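Local coordinates for polyhedrin (PDB 5A9A), which forms the microcrystalline matrix of cypovirus polyhedra, the occlusion bodies that embed virus particles and probably shield them outside the insect host, at residues A[112-117]-A[174-179]; A[31-36]-A[51-56]; A[39-44]-A[105-110]. All blocks are in the same frame, centred on the assembly; numbering follows the deposited sequence.

Contact 1. Residues A[112-117]-A[174-179]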
loop_
_atom_site.group_PDB
_atom_site.type_symbol
_atom_site.label_atom_id
_atom_site.label_comp_id
_atom_site.label_asym_id
_atom_site.label_seq_id
_atom_site.Cartn_x
_atom_site.Cartn_y
_atom_site.Cartn_z
ATOM N N GLY A 112 18.946 4.862 -11.001
ATOM C CA GLY A 112 18.089 5.541 -11.952
ATOM C C GLY A 112 18.214 7.051 -11.893
ATOM O O GLY A 112 19.080 7.601 -11.208
ATOM N N ASN A 113 17.328 7.716 -12.624
ATOM C CA ASN A 113 17.295 9.167 -12.696
ATOM C C ASN A 113 16.666 9.745 -11.431
ATOM O O ASN A 113 15.511 10.174 -11.440
ATOM C CB ASN A 113 16.495 9.584 -13.930
ATOM C CG ASN A 113 16.499 11.073 -14.156
ATOM O OD1 ASN A 113 17.440 11.772 -13.774
ATOM N ND2 ASN A 113 15.447 11.573 -14.794
ATOM N N ILE A 114 17.439 9.748 -10.348
ATOM C CA ILE A 114 16.930 10.097 -9.027
ATOM C C ILE A 114 17.401 11.478 -8.573
ATOM O O ILE A 114 18.569 11.836 -8.737
ATOM C CB ILE A 114 17.376 9.041 -7.991
ATOM C CG1 ILE A 114 16.705 7.700 -8.301
ATOM C CG2 ILE A 114 17.045 9.495 -6.575
ATOM C CD1 ILE A 114 17.304 6.520 -7.567
ATOM N N CYS A 115 16.480 12.253 -8.005
ATOM C CA CYS A 115 16.815 13.558 -7.448
ATOM C C CYS A 115 17.493 13.360 -6.099
ATOM O O CYS A 115 16.835 13.340 -5.057
ATOM C CB CYS A 115 15.559 14.414 -7.280
ATOM S SG CYS A 115 15.888 16.098 -6.701
ATOM N N TRP A 116 18.813 13.215 -6.128
ATOM C CA TRP A 116 19.571 12.845 -4.943
ATOM C C TRP A 116 19.408 13.863 -3.823
ATOM O O TRP A 116 19.444 13.511 -2.645
ATOM C CB TRP A 116 21.044 12.664 -5.315
ATOM C CG TRP A 116 21.228 11.573 -6.314
ATOM C CD1 TRP A 116 21.588 11.705 -7.624
ATOM C CD2 TRP A 116 21.028 10.174 -6.090
ATOM N NE1 TRP A 116 21.632 10.470 -8.226
ATOM C CE2 TRP A 116 21.291 9.513 -7.305
ATOM C CE3 TRP A 116 20.653 9.415 -4.974
ATOM C CZ2 TRP A 116 21.202 8.126 -7.438
ATOM C CZ3 TRP A 116 20.554 8.040 -5.108
ATOM C CH2 TRP A 116 20.832 7.408 -6.331
ATOM N N GLU A 117 19.217 15.122 -4.198
ATOM C CA GLU A 117 18.966 16.186 -3.234
ATOM C C GLU A 117 17.728 15.906 -2.378
ATOM O O GLU A 117 17.671 16.290 -1.210
ATOM C CB GLU A 117 18.802 17.517 -3.973
ATOM C CG GLU A 117 17.945 18.542 -3.256
ATOM C CD GLU A 117 17.768 19.812 -4.068
ATOM O OE1 GLU A 117 18.136 19.813 -5.262
ATOM O OE2 GLU A 117 17.253 20.806 -3.514
ATOM N N LYS A 174 12.587 7.418 0.810
ATOM C CA LYS A 174 12.003 8.114 -0.330
ATOM C C LYS A 174 13.067 8.333 -1.402
ATOM O O LYS A 174 14.090 8.961 -1.144
ATOM C CB LYS A 174 11.432 9.467 0.105
ATOM C CG LYS A 174 10.662 10.188 -0.992
ATOM C CD LYS A 174 11.078 11.647 -1.118
ATOM C CE LYS A 174 10.694 12.461 0.107
ATOM N NZ LYS A 174 10.670 13.919 -0.205
ATOM N N PHE A 175 12.821 7.809 -2.599
ATOM C CA PHE A 175 13.720 8.014 -3.731
ATOM C C PHE A 175 12.936 8.556 -4.921
ATOM O O PHE A 175 12.369 7.785 -5.688
ATOM C CB PHE A 175 14.407 6.700 -4.119
ATOM C CG PHE A 175 15.188 6.070 -3.000
ATOM C CD1 PHE A 175 16.503 6.435 -2.762
ATOM C CD2 PHE A 175 14.607 5.109 -2.191
ATOM C CE1 PHE A 175 17.220 5.857 -1.726
ATOM C CE2 PHE A 175 15.321 4.526 -1.160
ATOM C CZ PHE A 175 16.628 4.900 -0.930
ATOM N N PRO A 176 12.900 9.888 -5.076
ATOM C CA PRO A 176 12.072 10.528 -6.101
ATOM C C PRO A 176 12.811 10.791 -7.413
ATOM O O PRO A 176 14.019 11.020 -7.412
ATOM C CB PRO A 176 11.683 11.848 -5.436
ATOM C CG PRO A 176 12.883 12.192 -4.601
ATOM C CD PRO A 176 13.533 10.881 -4.192
ATOM N N SER A 177 12.074 10.760 -8.520
ATOM C CA SER A 177 12.650 11.004 -9.841
ATOM C C SER A 177 13.083 12.456 -9.999
ATOM O O SER A 177 12.525 13.353 -9.362
ATOM C CB SER A 177 11.627 10.689 -10.939
ATOM O OG SER A 177 10.970 9.454 -10.716
ATOM N N ARG A 178 14.081 12.682 -10.848
ATOM C CA ARG A 178 14.371 14.020 -11.340
ATOM C C ARG A 178 13.305 14.388 -12.359
ATOM O O ARG A 178 12.759 13.514 -13.036
ATOM C CB ARG A 178 15.729 14.074 -12.041
ATOM C CG ARG A 178 16.948 14.065 -11.142
ATOM C CD ARG A 178 18.170 14.451 -11.966
ATOM N NE ARG A 178 19.437 14.226 -11.276
ATOM C CZ ARG A 178 20.139 13.097 -11.342
ATOM N NH1 ARG A 178 19.695 12.070 -12.053
ATOM N NH2 ARG A 178 21.289 12.997 -10.689
ATOM N N MET A 179 13.013 15.679 -12.472
ATOM C CA MET A 179 12.141 16.168 -13.529
ATOM C C MET A 179 12.955 16.443 -14.782
ATOM O O MET A 179 14.187 16.426 -14.751
ATOM C CB MET A 179 11.437 17.451 -13.090
ATOM C CG MET A 179 10.430 17.241 -11.976
ATOM S SD MET A 179 9.149 16.066 -12.449
ATOM C CE MET A 179 8.365 15.772 -10.868
HETATM O O HOH W 1 21.209 9.518 -11.055
HETATM O O HOH W 2 15.629 14.364 -15.839
#
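Arg-178 lies against the bend made by Asn-113, Ile-114, Cys-115 and Trp-116, and its side chain meets that bend from root to tip. CB faces the amide of Asn-113, 3.4 Å from its OD1. CG, anti to the carbonyl carbon (chi1 -76°), comes to 3.7 Å from Cys-115 N. The chain is extended from CG to NE, and CD in its turn passes Asn-113 OD1 at 3.3 Å. The guanidinium then ends against the backbone carbonyl of Ile-114, whose O sits over the centre of one face, 3.3 Å from Arg-178 CZ. At the edge, NH1 donates to Asn-113 OD1 at 2.9 Å; this bond lies in the plane of the guanidinium and in that of the amide carbonyl, and the two flat groups are nearly coplanar, 28° apart. NH2 meets the edge of the Trp-116 indole, 3.3 Å from CD1, with ring and guanidinium planes at 77°. This is not a stack; the cation-pi partner of the indole is Arg-158. One water accepts from both Arg-178 NH1 and Trp-116 NE1, and another joins Asn-113 ND2 to Met-179 O.

Beneath the side chains, a single backbone bridge pairs Ile-114 with Ser-177. Two hydrogen bonds make it: Arg-178 N to Asn-113 O, and Cys-115 N to Pro-176 O, the latter at 2.8 Å. Asn-113 and Cys-115 each centre an inverse gamma turn.

Across this contact the arginine is met by neutral oxygens, an amide in its plane and a peptide carbonyl over its face. Their negative ends probably offset part of its charge, while the in-plane NH1 bond sets how the guanidinium is turned, with Trp-116 bordering NH2.

Contact 2. Residues A[31-36]-A[51-56]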
loop_
_atom_site.group_PDB
_atom_site.type_symbol
_atom_site.label_atom_id
_atom_site.label_comp_id
_atom_site.label_asym_id
_atom_site.label_seq_id
_atom_site.Cartn_x
_atom_site.Cartn_y
_atom_site.Cartn_z
ATOM N N ASP A 31 9.324 9.111 -16.978
ATOM C CA ASP A 31 8.553 7.879 -16.792
ATOM C C ASP A 31 9.373 6.613 -17.046
ATOM O O ASP A 31 8.823 5.517 -17.162
ATOM C CB ASP A 31 7.280 7.878 -17.643
ATOM C CG ASP A 31 6.080 8.432 -16.890
ATOM O OD1 ASP A 31 6.283 9.034 -15.816
ATOM O OD2 ASP A 31 4.937 8.275 -17.367
ATOM N N ALA A 32 10.692 6.762 -17.127
ATOM C CA ALA A 32 11.575 5.605 -17.096
ATOM C C ALA A 32 11.532 5.025 -15.686
ATOM O O ALA A 32 11.240 5.734 -14.726
ATOM C CB ALA A 32 12.991 5.996 -17.469
ATOM N N ILE A 33 11.818 3.735 -15.565
ATOM C CA ILE A 33 11.771 3.069 -14.270
ATOM C C ILE A 33 12.986 3.403 -13.410
ATOM O O ILE A 33 14.103 3.526 -13.909
ATOM C CB ILE A 33 11.683 1.536 -14.438
ATOM C CG1 ILE A 33 10.274 1.130 -14.883
ATOM C CG2 ILE A 33 12.051 0.829 -13.140
ATOM C CD1 ILE A 33 9.197 1.420 -13.856
ATOM N N LYS A 34 12.746 3.557 -12.111
ATOM C CA LYS A 34 13.817 3.643 -11.125
ATOM C C LYS A 34 13.800 2.347 -10.333
ATOM O O LYS A 34 12.736 1.757 -10.145
ATOM C CB LYS A 34 13.612 4.837 -10.187
ATOM C CG LYS A 34 13.868 6.199 -10.830
ATOM C CD LYS A 34 12.743 6.591 -11.775
ATOM C CE LYS A 34 13.091 7.833 -12.580
ATOM N NZ LYS A 34 12.077 8.095 -13.636
ATOM N N ARG A 35 14.964 1.899 -9.870
ATOM C CA ARG A 35 15.054 0.609 -9.194
ATOM C C ARG A 35 15.919 0.670 -7.935
ATOM O O ARG A 35 17.065 1.123 -7.967
ATOM C CB ARG A 35 15.579 -0.458 -10.161
ATOM C CG ARG A 35 15.394 -1.888 -9.668
ATOM C CD ARG A 35 15.484 -2.891 -10.810
ATOM N NE ARG A 35 15.178 -4.250 -10.367
ATOM C CZ ARG A 35 15.366 -5.342 -11.104
ATOM N NH1 ARG A 35 15.873 -5.249 -12.327
ATOM N NH2 ARG A 35 15.055 -6.535 -10.613
ATOM N N VAL A 36 15.348 0.213 -6.826
ATOM C CA VAL A 36 16.021 0.240 -5.536
ATOM C C VAL A 36 16.028 -1.152 -4.917
ATOM O O VAL A 36 14.995 -1.826 -4.866
ATOM C CB VAL A 36 15.311 1.202 -4.557
ATOM C CG1 VAL A 36 15.792 0.975 -3.127
ATOM C CG2 VAL A 36 15.527 2.645 -4.976
ATOM N N ASP A 51 13.322 -5.967 -3.753
ATOM C CA ASP A 51 13.513 -5.243 -5.001
ATOM C C ASP A 51 12.312 -4.352 -5.316
ATOM O O ASP A 51 11.189 -4.838 -5.456
ATOM C CB ASP A 51 13.748 -6.253 -6.128
ATOM C CG ASP A 51 13.778 -5.611 -7.502
ATOM O OD1 ASP A 51 14.188 -4.440 -7.606
ATOM O OD2 ASP A 51 13.390 -6.284 -8.483
ATOM N N TYR A 52 12.560 -3.049 -5.428
ATOM C CA TYR A 52 11.509 -2.074 -5.709
ATOM C C TYR A 52 11.697 -1.455 -7.088
ATOM O O TYR A 52 12.826 -1.256 -7.539
ATOM C CB TYR A 52 11.539 -0.928 -4.691
ATOM C CG TYR A 52 11.105 -1.268 -3.281
ATOM C CD1 TYR A 52 12.005 -1.785 -2.361
ATOM C CD2 TYR A 52 9.804 -1.024 -2.856
ATOM C CE1 TYR A 52 11.615 -2.081 -1.065
ATOM C CE2 TYR A 52 9.406 -1.315 -1.565
ATOM C CZ TYR A 52 10.316 -1.842 -0.674
ATOM O OH TYR A 52 9.924 -2.128 0.613
ATOM N N ASN A 53 10.592 -1.138 -7.754
ATOM C CA ASN A 53 10.655 -0.311 -8.956
ATOM C C ASN A 53 9.432 0.596 -9.084
ATOM O O ASN A 53 8.333 0.246 -8.649
ATOM C CB ASN A 53 10.844 -1.167 -10.219
ATOM C CG ASN A 53 9.537 -1.734 -10.758
ATOM O OD1 ASN A 53 8.666 -0.995 -11.217
ATOM N ND2 ASN A 53 9.411 -3.052 -10.729
ATOM N N ALA A 54 9.641 1.774 -9.662
ATOM C CA ALA A 54 8.560 2.725 -9.898
ATOM C C ALA A 54 9.033 3.800 -10.871
ATOM O O ALA A 54 10.232 4.055 -10.985
ATOM C CB ALA A 54 8.103 3.353 -8.596
ATOM N N PRO A 55 8.093 4.421 -11.595
ATOM C CA PRO A 55 8.458 5.434 -12.589
ATOM C C PRO A 55 8.473 6.873 -12.066
ATOM O O PRO A 55 9.083 7.725 -12.715
ATOM C CB PRO A 55 7.377 5.265 -13.657
ATOM C CG PRO A 55 6.176 4.825 -12.893
ATOM C CD PRO A 55 6.676 4.030 -11.704
ATOM N N GLU A 56 7.828 7.149 -10.932
ATOM C CA GLU A 56 7.816 8.509 -10.389
ATOM C C GLU A 56 8.661 8.627 -9.117
ATOM O O GLU A 56 9.552 9.469 -9.031
ATOM C CB GLU A 56 6.386 8.979 -10.111
ATOM C CG GLU A 56 5.376 8.598 -11.181
ATOM C CD GLU A 56 5.812 9.002 -12.577
ATOM O OE1 GLU A 56 6.613 9.953 -12.710
ATOM O OE2 GLU A 56 5.351 8.362 -13.544
HETATM O O HOH W 3 9.595 9.940 -14.339
#
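Lys-34 and Ala-54 face each other in a hydrogen-bonded antiparallel pair, with Lys-34 N to Ala-54 O at 2.8 Å and a return bond from Ala-54 N. Val-36 and Tyr-52 repeat the pattern, and the non-hydrogen-bonded pair Arg-35 and Asn-53 lies between them, its CA-CA distance 4.5 Å.

Charged groups meet at both ends of this ladder. Arg-35, extended from CG to NE, grips Asp-51 side-on: NE donates to OD1 at 2.9 Å, nearly straight and on the syn side, while NH2 reaches OD2 at 2.7 Å from above the carboxylate plane. Asp-127 of the third subunit gives the same NH2 a second salt bridge. At the other end Lys-34 turns at chi2 (74°), which sets CD beside Ala-54 O, and the extended remainder of the chain ends with NZ bonded to two carbonyls, Ala-32 O at 2.7 Å and Pro-55 O at 3.2 Å. Beyond it Asp-31 OD1 lies 2.5 Å from Glu-56 OE2, so close that one of the two acids is probably protonated; Arg-185 forms a salt bridge to Asp-31 OD1 as well.

Apolar contacts are fewer. Ile-33 brings CD1 to 4.2 Å from Pro-55 CD, and the CB atoms of Val-36 and Tyr-52 meet on the face that packs on Ile-58.

Together the segments form the open end of the beta hairpin 34-41 and 47-54, two neighbouring inner strands of an antiparallel sheet.

Contact 3. Residues A[39-44]-A[105-110]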
loop_
_atom_site.group_PDB
_atom_site.type_symbol
_atom_site.label_atom_id
_atom_site.label_comp_id
_atom_site.label_asym_id
_atom_site.label_seq_id
_atom_site.Cartn_x
_atom_site.Cartn_y
_atom_site.Cartn_z
ATOM N N ILE A 39 18.699 -4.298 1.029
ATOM C CA ILE A 39 19.335 -5.558 1.394
ATOM C C ILE A 39 19.681 -5.592 2.879
ATOM O O ILE A 39 20.458 -4.766 3.362
ATOM C CB ILE A 39 20.632 -5.775 0.592
ATOM C CG1 ILE A 39 20.387 -5.497 -0.892
ATOM C CG2 ILE A 39 21.151 -7.192 0.806
ATOM C CD1 ILE A 39 21.654 -5.390 -1.704
ATOM N N PHE A 40 19.104 -6.550 3.598
ATOM C CA PHE A 40 19.415 -6.736 5.009
ATOM C C PHE A 40 20.456 -7.835 5.184
ATOM O O PHE A 40 20.434 -8.839 4.474
ATOM C CB PHE A 40 18.156 -7.096 5.797
ATOM C CG PHE A 40 17.129 -6.000 5.837
ATOM C CD1 PHE A 40 17.190 -5.010 6.805
ATOM C CD2 PHE A 40 16.098 -5.965 4.912
ATOM C CE1 PHE A 40 16.241 -4.002 6.848
ATOM C CE2 PHE A 40 15.149 -4.960 4.947
ATOM C CZ PHE A 40 15.220 -3.978 5.917
ATOM N N ILE A 41 21.365 -7.634 6.132
ATOM C CA ILE A 41 22.354 -8.647 6.482
ATOM C C ILE A 41 21.999 -9.227 7.841
ATOM O O ILE A 41 21.627 -8.487 8.752
ATOM C CB ILE A 41 23.773 -8.053 6.548
ATOM C CG1 ILE A 41 24.059 -7.222 5.296
ATOM C CG2 ILE A 41 24.801 -9.167 6.709
ATOM C CD1 ILE A 41 25.445 -6.616 5.269
ATOM N N TYR A 42 22.117 -10.544 7.982
ATOM C CA TYR A 42 21.687 -11.214 9.207
ATOM C C TYR A 42 22.819 -11.923 9.942
ATOM O O TYR A 42 23.944 -12.010 9.447
ATOM C CB TYR A 42 20.543 -12.178 8.890
ATOM C CG TYR A 42 19.300 -11.440 8.460
ATOM C CD1 TYR A 42 19.106 -11.080 7.132
ATOM C CD2 TYR A 42 18.340 -11.066 9.388
ATOM C CE1 TYR A 42 17.982 -10.389 6.737
ATOM C CE2 TYR A 42 17.209 -10.376 9.004
ATOM C CZ TYR A 42 17.034 -10.039 7.678
ATOM O OH TYR A 42 15.913 -9.343 7.292
ATOM N N LYS A 43 22.505 -12.420 11.136
ATOM C CA LYS A 43 23.503 -13.012 12.015
ATOM C C LYS A 43 24.004 -14.358 11.504
ATOM O O LYS A 43 24.965 -14.903 12.044
ATOM C CB LYS A 43 22.936 -13.168 13.427
ATOM C CG LYS A 43 22.744 -11.851 14.168
ATOM C CD LYS A 43 21.934 -12.050 15.440
ATOM C CE LYS A 43 21.653 -10.733 16.145
ATOM N NZ LYS A 43 22.749 -10.326 17.067
ATOM N N ASN A 44 23.354 -14.896 10.476
ATOM C CA ASN A 44 23.842 -16.111 9.832
ATOM C C ASN A 44 24.702 -15.777 8.616
ATOM O O ASN A 44 25.109 -16.665 7.871
ATOM C CB ASN A 44 22.683 -17.030 9.431
ATOM C CG ASN A 44 21.737 -16.384 8.438
ATOM O OD1 ASN A 44 21.952 -15.255 7.995
ATOM N ND2 ASN A 44 20.685 -17.109 8.074
ATOM N N ALA A 105 22.645 -5.149 9.741
ATOM C CA ALA A 105 22.982 -4.036 8.861
ATOM C C ALA A 105 22.039 -3.966 7.668
ATOM O O ALA A 105 21.366 -4.944 7.338
ATOM C CB ALA A 105 24.422 -4.165 8.382
ATOM N N ILE A 106 22.001 -2.801 7.026
ATOM C CA ILE A 106 21.217 -2.608 5.812
ATOM C C ILE A 106 22.113 -2.067 4.707
ATOM O O ILE A 106 22.969 -1.219 4.953
ATOM C CB ILE A 106 20.080 -1.590 6.011
ATOM C CG1 ILE A 106 19.406 -1.773 7.371
ATOM C CG2 ILE A 106 19.064 -1.708 4.881
ATOM C CD1 ILE A 106 18.442 -0.653 7.713
ATOM N N MET A 107 21.915 -2.560 3.492
ATOM C CA MET A 107 22.563 -1.981 2.326
ATOM C C MET A 107 21.486 -1.553 1.342
ATOM O O MET A 107 20.545 -2.306 1.069
ATOM C CB MET A 107 23.514 -2.979 1.667
ATOM C CG MET A 107 24.636 -3.455 2.575
ATOM S SD MET A 107 25.805 -4.523 1.715
ATOM C CE MET A 107 24.761 -5.924 1.323
ATOM N N ILE A 108 21.614 -0.341 0.814
ATOM C CA ILE A 108 20.635 0.168 -0.135
ATOM C C ILE A 108 21.292 0.578 -1.445
ATOM O O ILE A 108 22.138 1.474 -1.479
ATOM C CB ILE A 108 19.858 1.365 0.436
ATOM C CG1 ILE A 108 19.187 0.976 1.756
ATOM C CG2 ILE A 108 18.813 1.839 -0.566
ATOM C CD1 ILE A 108 18.372 2.087 2.381
ATOM N N SER A 109 20.896 -0.099 -2.516
ATOM C CA SER A 109 21.351 0.229 -3.856
ATOM C C SER A 109 20.244 0.984 -4.581
ATOM O O SER A 109 19.219 0.405 -4.934
ATOM C CB SER A 109 21.703 -1.048 -4.618
ATOM O OG SER A 109 21.992 -0.769 -5.975
ATOM N N ALA A 110 20.451 2.281 -4.788
ATOM C CA ALA A 110 19.459 3.114 -5.460
ATOM C C ALA A 110 19.932 3.454 -6.867
ATOM O O ALA A 110 21.034 3.967 -7.053
ATOM C CB ALA A 110 19.208 4.381 -4.664
#
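Phe-40 and Ile-106, a pair on one face of the sheet, lie side by side; in both, the gamma branch is anti to the carbonyl carbon (CG of Phe-40, chi1 -65°; CG1 of Ile-106, chi1 -41°). Met-107 bends at chi3 (-65°), which swings CE back over the neighbouring strand.

The results differ on the two faces of the sheet. On one, Phe-40 CE1 rests 3.9 Å from Ile-106 CG1, and Ile-106 CG2 lies over a face of the ring. Phe-62 meets this same ring edge-to-face. On the other, Met-107 CE touches both isoleucines, 3.9 Å from Ile-39 CG2 and 4.1 Å from Ile-41 CD1. That same Ile-41 CD1 also touches Ala-105 CB at 4.1 Å, giving a small continuous apolar patch.

The backbones hold these groups in register. Ile-39 and Met-107 exchange two short bonds, Ile-39 N to Met-107 O at 2.7 Å and Met-107 N to Ile-39 O at 2.6 Å. Ile-41 N adds a nearly straight bond to Ala-105 O at 2.9 Å. The Phe-40 and Ile-106 pair between them is non-hydrogen-bonded.

Strands 34-41 and 105-111 are the central neighbours of a six-stranded antiparallel sheet, and Phe-40 meeting Phe-62 of the four-stranded sheet places the pair in the interior of the beta-sandwich of the polyhedrin fold.

In the fold
From the N terminus, the chain passes helix 11-25 and enters strand 34-41, which serves two contacts. Contact 2 closes first, as strand 47-54 folds straight back along it. Contact 3 closes a longer loop, holding helix 76-87 and the UTP-binding residues, when strand 105-111 comes in on the other flank; since 39-44 falls inside the loop of contact 2 while 105-110 comes after it, contacts 2 and 3 cross. Contact 1 follows in series: the loop after strand 105-111 meets the end of strand 170-176. Phe-175 packs on Ile-108 and Ala-110, and Ser-177 lies against Lys-34, so contact 1 ties the four-stranded sheet to the six-stranded one at that end of the sandwich.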